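Local coordinates for STIL N-terminal domain-containing protein (Trichoplax adhaerens, PDB 5OI9), which probably binds CEP85 through this N-terminal domain of a STIL protein, supporting PLK4 activation and centriole assembly, at residues I162-Y174 with S182-A194. Sequence-based numbering, arbitrary orientation. Where two conformers were deposited one is given.
Sequences IKDMLSLKIHATY and SINVTSGVVVPSA
Ser-167 and Val-190 form one end, Thr-173 and Asn-184 the other, of four hydrogen-bonded antiparallel pairs that knit 167-174 to 182-192 as the two arms of a beta hairpin. The strand directions differ by 162°, and eight backbone hydrogen bonds, two to each pair, hold the register. They run up to 3.1 Å, at Ser-167 N to Val-190 O. The lower limit, 2.7 Å, is met both by Asn-184 N to Thr-173 O and by His-171 N to Thr-186 O. In the non-hydrogen-bonded pairs between them, CA-H groups approach carbonyl oxygens, as Ala-172 CA does Asn-184 O at 3.2 Å. The hairpin lies inside a larger mixed sheet: strand 118-126 runs parallel along 167-176, and strand 322-334 flanks 180-192.

One face, carrying Leu-168, Ile-170, Ala-172, Tyr-174, Ile-183, Val-185, Ser-187 and Val-189, is buried and mostly apolar, suiting the helix 45-61 and strand 343-348 that touch it. Contacts here also run diagonally: the CG2 branch of Ile-170 reaches Val-185 CG1 at 3.7 Å, and, in the same diagonal sense, Ala-172 CB meets Ile-183 CG2. With CG anti to N and chi2 70°, Leu-168 brings CD1 to 3.4 Å from Gly-188 O and beside Val-189 CB. With chi1 69°, the Tyr-174 ring leaves the pair for helix 45-61, and CB alone packs on Ile-183 CG1.

The other face is more polar, partly exposed at Ser-167, Lys-169, His-171, Thr-173 and Asn-184, with Thr-186, Gly-188 and Val-190 buried. Small Ser-167 lets branched Val-190 lay CG2 3.6 Å from its CB. Gly-188, beside Lys-169, adds no side chain; the long lysine turns its amine away from the partner strand. His-171 stacks on Phe-137, and Asn-184 ND2 bonds Asp-330 OD1. Past the last bonded pair, where a proline has no N-H to offer, Pro-192 sets its ring carbon CD 3.1 Å from Met-165 O.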
ATOM      1  N   ILE A 162       1.829  -3.227   2.950  1.00 16.17           N
ATOM      2  CA  ILE A 162       1.106  -2.900   1.724  1.00 18.05           C
ATOM      3  C   ILE A 162       0.706  -1.431   1.709  1.00 18.76           C
ATOM      4  O   ILE A 162       0.610  -0.816   0.640  1.00 17.73           O
ATOM      5  CB  ILE A 162      -0.121  -3.821   1.564  1.00 19.29           C
ATOM      6  CG1 ILE A 162       0.301  -5.288   1.633  1.00 23.35           C
ATOM      7  CG2 ILE A 162      -0.835  -3.551   0.249  1.00 15.18           C
ATOM      8  CD1 ILE A 162      -0.848  -6.257   1.464  1.00 20.29           C
ATOM      9  N   LYS A 163       0.483  -0.838   2.886  1.00 17.79           N
ATOM     10  CA  LYS A 163       0.119   0.573   2.960  1.00 23.61           C
ATOM     11  C   LYS A 163       1.220   1.484   2.431  1.00 20.47           C
ATOM     12  O   LYS A 163       0.934   2.618   2.034  1.00 17.07           O
ATOM     13  CB  LYS A 163      -0.225   0.956   4.402  1.00 20.26           C
ATOM     14  CG  LYS A 163      -1.449   0.246   4.959  1.00 18.91           C
ATOM     15  CD  LYS A 163      -1.771   0.717   6.373  1.00 31.67           C
ATOM     16  CE  LYS A 163      -0.713   0.269   7.368  1.00 35.97           C
ATOM     17  NZ  LYS A 163      -0.658  -1.215   7.491  1.00 32.10           N
ATOM     18  N   ASP A 164       2.471   1.017   2.414  1.00 18.08           N
ATOM     19  CA  ASP A 164       3.561   1.808   1.857  1.00 17.36           C
ATOM     20  C   ASP A 164       3.537   1.855   0.335  1.00 16.99           C
ATOM     21  O   ASP A 164       4.327   2.600  -0.254  1.00 17.21           O
ATOM     22  CB  ASP A 164       4.910   1.252   2.319  1.00 21.25           C
ATOM     23  CG  ASP A 164       5.094   1.334   3.821  1.00 27.23           C
ATOM     24  OD1 ASP A 164       4.580   2.293   4.433  1.00 32.44           O
ATOM     25  OD2 ASP A 164       5.761   0.442   4.388  1.00 33.67           O
HETATM   26  N   MSE A 165       2.665   1.082  -0.306  1.00 11.45           N
HETATM   27  CA  MSE A 165       2.631   0.984  -1.764  1.00 13.10           C
HETATM   28  C   MSE A 165       1.649   1.955  -2.416  1.00 17.82           C
HETATM   29  O   MSE A 165       1.534   1.990  -3.637  1.00 18.15           O
HETATM   30  CB  MSE A 165       2.276  -0.442  -2.190  1.00 10.58           C
HETATM   31  CG  MSE A 165       3.217  -1.486  -1.641  1.00 22.99           C
HETATM   32 SE   MSE A 165       5.038  -1.105  -2.190  0.93 21.07          SE
HETATM   33  CE  MSE A 165       5.947  -1.871  -0.644  1.00 22.79           C
ATOM     34  N   LEU A 166       0.931   2.732  -1.608  1.00 11.41           N
ATOM     35  CA  LEU A 166      -0.018   3.696  -2.150  1.00 17.50           C
ATOM     36  C   LEU A 166      -0.040   4.943  -1.278  1.00 18.57           C
ATOM     37  O   LEU A 166       0.182   4.877  -0.066  1.00 15.77           O
ATOM     38  CB  LEU A 166      -1.427   3.100  -2.270  1.00 15.37           C
ATOM     39  CG  LEU A 166      -2.049   2.445  -1.036  1.00 21.17           C
ATOM     40  CD1 LEU A 166      -2.897   3.439  -0.257  1.00 27.83           C
ATOM     41  CD2 LEU A 166      -2.869   1.234  -1.445  1.00 27.54           C
ATOM     42  N   SER A 167      -0.296   6.083  -1.916  1.00 12.35           N
ATOM     43  CA  SER A 167      -0.442   7.359  -1.225  1.00 18.31           C
ATOM     44  C   SER A 167      -1.782   7.956  -1.620  1.00 16.69           C
ATOM     45  O   SER A 167      -2.007   8.261  -2.795  1.00 14.51           O
ATOM     46  CB  SER A 167       0.704   8.316  -1.564  1.00 15.64           C
ATOM     47  OG  SER A 167       0.525   9.560  -0.915  1.00 26.43           O
ATOM     48  N   LEU A 168      -2.663   8.121  -0.639  1.00 17.60           N
ATOM     49  CA  LEU A 168      -4.044   8.522  -0.862  1.00 19.01           C
ATOM     50  C   LEU A 168      -4.301   9.857  -0.179  1.00 17.14           C
ATOM     51  O   LEU A 168      -3.897  10.056   0.970  1.00 19.01           O
ATOM     52  CB  LEU A 168      -4.999   7.449  -0.326  1.00 17.78           C
ATOM     53  CG  LEU A 168      -6.504   7.622  -0.518  1.00 24.41           C
ATOM     54  CD1 LEU A 168      -6.881   7.462  -1.984  1.00 24.81           C
ATOM     55  CD2 LEU A 168      -7.255   6.622   0.346  1.00 28.96           C
ATOM     56  N   LYS A 169      -4.968  10.768  -0.888  1.00 18.20           N
ATOM     57  CA  LYS A 169      -5.296  12.088  -0.365  1.00 21.58           C
ATOM     58  C   LYS A 169      -6.747  12.405  -0.698  1.00 21.56           C
ATOM     59  O   LYS A 169      -7.315  11.860  -1.648  1.00 21.12           O
ATOM     60  CB  LYS A 169      -4.373  13.175  -0.938  1.00 23.41           C
ATOM     61  CG  LYS A 169      -2.894  12.927  -0.698  1.00 27.46           C
ATOM     62  CD  LYS A 169      -2.034  13.896  -1.493  1.00 36.15           C
ATOM     63  CE  LYS A 169      -2.171  15.318  -0.974  1.00 45.71           C
ATOM     64  NZ  LYS A 169      -1.611  15.458   0.398  1.00 50.66           N
ATOM     65  N   ILE A 170      -7.345  13.296   0.092  1.00 18.44           N
ATOM     66  CA  ILE A 170      -8.733  13.702  -0.104  1.00 19.45           C
ATOM     67  C   ILE A 170      -8.828  15.220  -0.022  1.00 20.28           C
ATOM     68  O   ILE A 170      -8.278  15.834   0.898  1.00 17.15           O
ATOM     69  CB  ILE A 170      -9.677  13.048   0.924  1.00 21.00           C
ATOM     70  CG1 ILE A 170      -9.727  11.535   0.709  1.00 18.30           C
ATOM     71  CG2 ILE A 170     -11.080  13.631   0.811  1.00 15.11           C
ATOM     72  CD1 ILE A 170     -10.645  10.815   1.663  1.00 23.95           C
ATOM     73  N   HIS A 171      -9.515  15.819  -0.993  1.00 20.12           N
ATOM     74  CA  HIS A 171      -9.909  17.223  -0.960  1.00 24.56           C
ATOM     75  C   HIS A 171     -11.416  17.297  -0.757  1.00 25.02           C
ATOM     76  O   HIS A 171     -12.176  16.649  -1.487  1.00 18.07           O
ATOM     77  CB  HIS A 171      -9.527  17.947  -2.253  1.00 26.63           C
ATOM     78  CG  HIS A 171      -8.054  17.993  -2.518  1.00 34.85           C
ATOM     79  ND1 HIS A 171      -7.534  18.211  -3.775  1.00 39.17           N
ATOM     80  CD2 HIS A 171      -6.992  17.859  -1.690  1.00 29.73           C
ATOM     81  CE1 HIS A 171      -6.215  18.205  -3.712  1.00 36.37           C
ATOM     82  NE2 HIS A 171      -5.860  17.994  -2.457  1.00 37.89           N
ATOM     83  N   ALA A 172     -11.849  18.080   0.229  1.00 18.53           N
ATOM     84  CA  ALA A 172     -13.267  18.218   0.540  1.00 21.41           C
ATOM     85  C   ALA A 172     -13.647  19.689   0.514  1.00 21.88           C
ATOM     86  O   ALA A 172     -13.073  20.496   1.248  1.00 22.72           O
ATOM     87  CB  ALA A 172     -13.596  17.599   1.901  1.00 19.09           C
ATOM     88  N   THR A 173     -14.607  20.042  -0.328  1.00 21.11           N
ATOM     89  CA  THR A 173     -15.182  21.381  -0.336  1.00 20.12           C
ATOM     90  C   THR A 173     -16.584  21.292   0.248  1.00 19.25           C
ATOM     91  O   THR A 173     -17.407  20.501  -0.228  1.00 24.72           O
ATOM     92  CB  THR A 173     -15.208  21.960  -1.748  1.00 19.38           C
ATOM     93  OG1 THR A 173     -13.879  21.964  -2.282  1.00 27.26           O
ATOM     94  CG2 THR A 173     -15.732  23.380  -1.725  1.00 28.34           C
ATOM     95  N   TYR A 174     -16.849  22.074   1.291  1.00 20.32           N
ATOM     96  CA  TYR A 174     -18.111  21.984   2.009  1.00 22.31           C
ATOM     97  C   TYR A 174     -18.820  23.331   2.036  1.00 28.98           C
ATOM     98  O   TYR A 174     -18.217  24.387   1.819  1.00 25.44           O
ATOM     99  CB  TYR A 174     -17.912  21.473   3.444  1.00 21.11           C
ATOM    100  CG  TYR A 174     -17.197  22.436   4.368  1.00 26.33           C
ATOM    101  CD1 TYR A 174     -15.817  22.573   4.324  1.00 24.95           C
ATOM    102  CD2 TYR A 174     -17.901  23.197   5.295  1.00 26.99           C
ATOM    103  CE1 TYR A 174     -15.158  23.443   5.167  1.00 29.49           C
ATOM    104  CE2 TYR A 174     -17.249  24.072   6.144  1.00 27.87           C
ATOM    105  CZ  TYR A 174     -15.877  24.190   6.075  1.00 33.20           C
ATOM    106  OH  TYR A 174     -15.222  25.059   6.918  1.00 44.79           O
ATOM    107  N   SER A 182     -23.476  20.347   2.696  1.00 19.62           N
ATOM    108  CA  SER A 182     -23.100  19.730   1.433  1.00 25.15           C
ATOM    109  C   SER A 182     -21.583  19.653   1.342  1.00 20.63           C
ATOM    110  O   SER A 182     -20.884  20.599   1.711  1.00 25.39           O
ATOM    111  CB  SER A 182     -23.665  20.512   0.242  1.00 24.37           C
ATOM    112  OG  SER A 182     -23.129  21.821   0.189  1.00 34.32           O
ATOM    113  N   ILE A 183     -21.075  18.519   0.862  1.00 21.62           N
ATOM    114  CA  ILE A 183     -19.636  18.294   0.752  1.00 18.76           C
ATOM    115  C   ILE A 183     -19.336  17.666  -0.601  1.00 19.29           C
ATOM    116  O   ILE A 183     -19.968  16.677  -0.986  1.00 21.25           O
ATOM    117  CB  ILE A 183     -19.095  17.388   1.876  1.00 19.69           C
ATOM    118  CG1 ILE A 183     -19.532  17.891   3.252  1.00 18.10           C
ATOM    119  CG2 ILE A 183     -17.575  17.311   1.808  1.00 17.40           C
ATOM    120  CD1 ILE A 183     -18.977  17.070   4.394  1.00 22.11           C
ATOM    121  N   ASN A 184     -18.366  18.229  -1.318  1.00 20.42           N
ATOM    122  CA  ASN A 184     -17.797  17.595  -2.500  1.00 17.57           C
ATOM    123  C   ASN A 184     -16.492  16.925  -2.086  1.00 21.39           C
ATOM    124  O   ASN A 184     -15.531  17.604  -1.709  1.00 18.54           O
ATOM    125  CB  ASN A 184     -17.565  18.603  -3.621  1.00 16.90           C
ATOM    126  CG  ASN A 184     -16.942  17.967  -4.850  1.00 29.30           C
ATOM    127  OD1 ASN A 184     -15.746  18.116  -5.102  1.00 37.49           O
ATOM    128  ND2 ASN A 184     -17.749  17.245  -5.617  1.00 25.62           N
ATOM    129  N   VAL A 185     -16.461  15.599  -2.151  1.00 15.37           N
ATOM    130  CA  VAL A 185     -15.308  14.816  -1.726  1.00 19.24           C
ATOM    131  C   VAL A 185     -14.581  14.331  -2.972  1.00 21.28           C
ATOM    132  O   VAL A 185     -15.150  13.595  -3.784  1.00 21.25           O
ATOM    133  CB  VAL A 185     -15.728  13.634  -0.837  1.00 14.52           C
ATOM    134  CG1 VAL A 185     -14.510  12.847  -0.378  1.00 18.65           C
ATOM    135  CG2 VAL A 185     -16.544  14.118   0.347  1.00 16.82           C
ATOM    136  N   THR A 186     -13.330  14.754  -3.131  1.00 16.51           N
ATOM    137  CA  THR A 186     -12.460  14.280  -4.201  1.00 22.48           C
ATOM    138  C   THR A 186     -11.306  13.504  -3.582  1.00 19.56           C
ATOM    139  O   THR A 186     -10.680  13.975  -2.627  1.00 20.08           O
ATOM    140  CB  THR A 186     -11.924  15.440  -5.046  1.00 21.66           C
ATOM    141  OG1 THR A 186     -13.010  16.097  -5.711  1.00 24.83           O
ATOM    142  CG2 THR A 186     -10.936  14.932  -6.084  1.00 23.68           C
ATOM    143  N   SER A 187     -11.028  12.319  -4.123  1.00 17.86           N
ATOM    144  CA  SER A 187      -9.977  11.445  -3.620  0.54 21.05           C
ATOM    145  C   SER A 187      -8.982  11.152  -4.732  1.00 20.06           C
ATOM    146  O   SER A 187      -9.378  10.803  -5.848  1.00 17.42           O
ATOM    147  CB  SER A 187     -10.559  10.135  -3.084  0.54 19.50           C
ATOM    148  OG  SER A 187     -11.105   9.357  -4.136  0.54 18.28           O
ATOM    149  N   GLY A 188      -7.697  11.286  -4.424  1.00 21.88           N
ATOM    150  CA  GLY A 188      -6.650  10.984  -5.379  1.00 19.64           C
ATOM    151  C   GLY A 188      -5.638  10.031  -4.781  1.00 18.22           C
ATOM    152  O   GLY A 188      -5.370  10.048  -3.578  1.00 16.69           O
ATOM    153  N   VAL A 189      -5.073   9.189  -5.645  1.00 18.46           N
ATOM    154  CA  VAL A 189      -4.129   8.160  -5.228  1.00 18.68           C
ATOM    155  C   VAL A 189      -2.987   8.089  -6.235  1.00 15.50           C
ATOM    156  O   VAL A 189      -3.157   8.392  -7.419  1.00 15.66           O
ATOM    157  CB  VAL A 189      -4.817   6.780  -5.082  1.00 16.12           C
ATOM    158  CG1 VAL A 189      -5.197   6.219  -6.448  1.00 16.13           C
ATOM    159  CG2 VAL A 189      -3.932   5.806  -4.316  1.00 14.76           C
ATOM    160  N   VAL A 190      -1.809   7.707  -5.748  1.00 14.36           N
ATOM    161  CA  VAL A 190      -0.673   7.372  -6.596  1.00 16.38           C
ATOM    162  C   VAL A 190      -0.145   6.010  -6.168  1.00 21.77           C
ATOM    163  O   VAL A 190      -0.039   5.721  -4.971  1.00 16.36           O
ATOM    164  CB  VAL A 190       0.447   8.437  -6.537  1.00 20.30           C
ATOM    165  CG1 VAL A 190      -0.018   9.732  -7.174  1.00 20.94           C
ATOM    166  CG2 VAL A 190       0.891   8.682  -5.106  1.00 21.06           C
ATOM    167  N   VAL A 191       0.151   5.164  -7.148  1.00 20.98           N
ATOM    168  CA  VAL A 191       0.690   3.826  -6.907  0.55 18.93           C
ATOM    169  C   VAL A 191       1.855   3.607  -7.865  1.00 21.00           C
ATOM    170  O   VAL A 191       1.763   4.008  -9.035  1.00 22.55           O
ATOM    171  CB  VAL A 191      -0.393   2.751  -7.087  0.55 19.72           C
ATOM    172  CG1 VAL A 191       0.206   1.355  -6.984  0.55 17.68           C
ATOM    173  CG2 VAL A 191      -1.500   2.931  -6.060  0.55 21.99           C
ATOM    174  N   PRO A 192       2.959   2.998  -7.430  1.00 20.19           N
ATOM    175  CA  PRO A 192       4.020   2.658  -8.382  1.00 19.47           C
ATOM    176  C   PRO A 192       3.478   1.732  -9.457  1.00 21.99           C
ATOM    177  O   PRO A 192       2.705   0.812  -9.180  1.00 23.22           O
ATOM    178  CB  PRO A 192       5.073   1.963  -7.513  1.00 19.69           C
ATOM    179  CG  PRO A 192       4.822   2.463  -6.139  1.00 18.09           C
ATOM    180  CD  PRO A 192       3.344   2.690  -6.043  1.00 17.64           C
ATOM    181  N   SER A 193       3.869   1.998 -10.699  1.00 19.66           N
ATOM    182  CA  SER A 193       3.355   1.232 -11.822  1.00 21.82           C
ATOM    183  C   SER A 193       4.162  -0.025 -12.113  1.00 18.16           C
ATOM    184  O   SER A 193       3.678  -0.885 -12.848  1.00 23.03           O
ATOM    185  CB  SER A 193       3.307   2.105 -13.078  1.00 22.92           C
ATOM    186  OG  SER A 193       4.602   2.536 -13.441  1.00 31.96           O
ATOM    187  N   ALA A 194       5.354  -0.164 -11.537  1.00 20.40           N
ATOM    188  CA  ALA A 194       6.263  -1.249 -11.898  1.00 24.24           C
ATOM    189  C   ALA A 194       5.580  -2.612 -11.854  1.00 22.77           C
ATOM    190  O   ALA A 194       4.969  -2.988 -10.849  1.00 23.26           O
ATOM    191  CB  ALA A 194       7.471  -1.241 -10.961  1.00 21.06           C
TER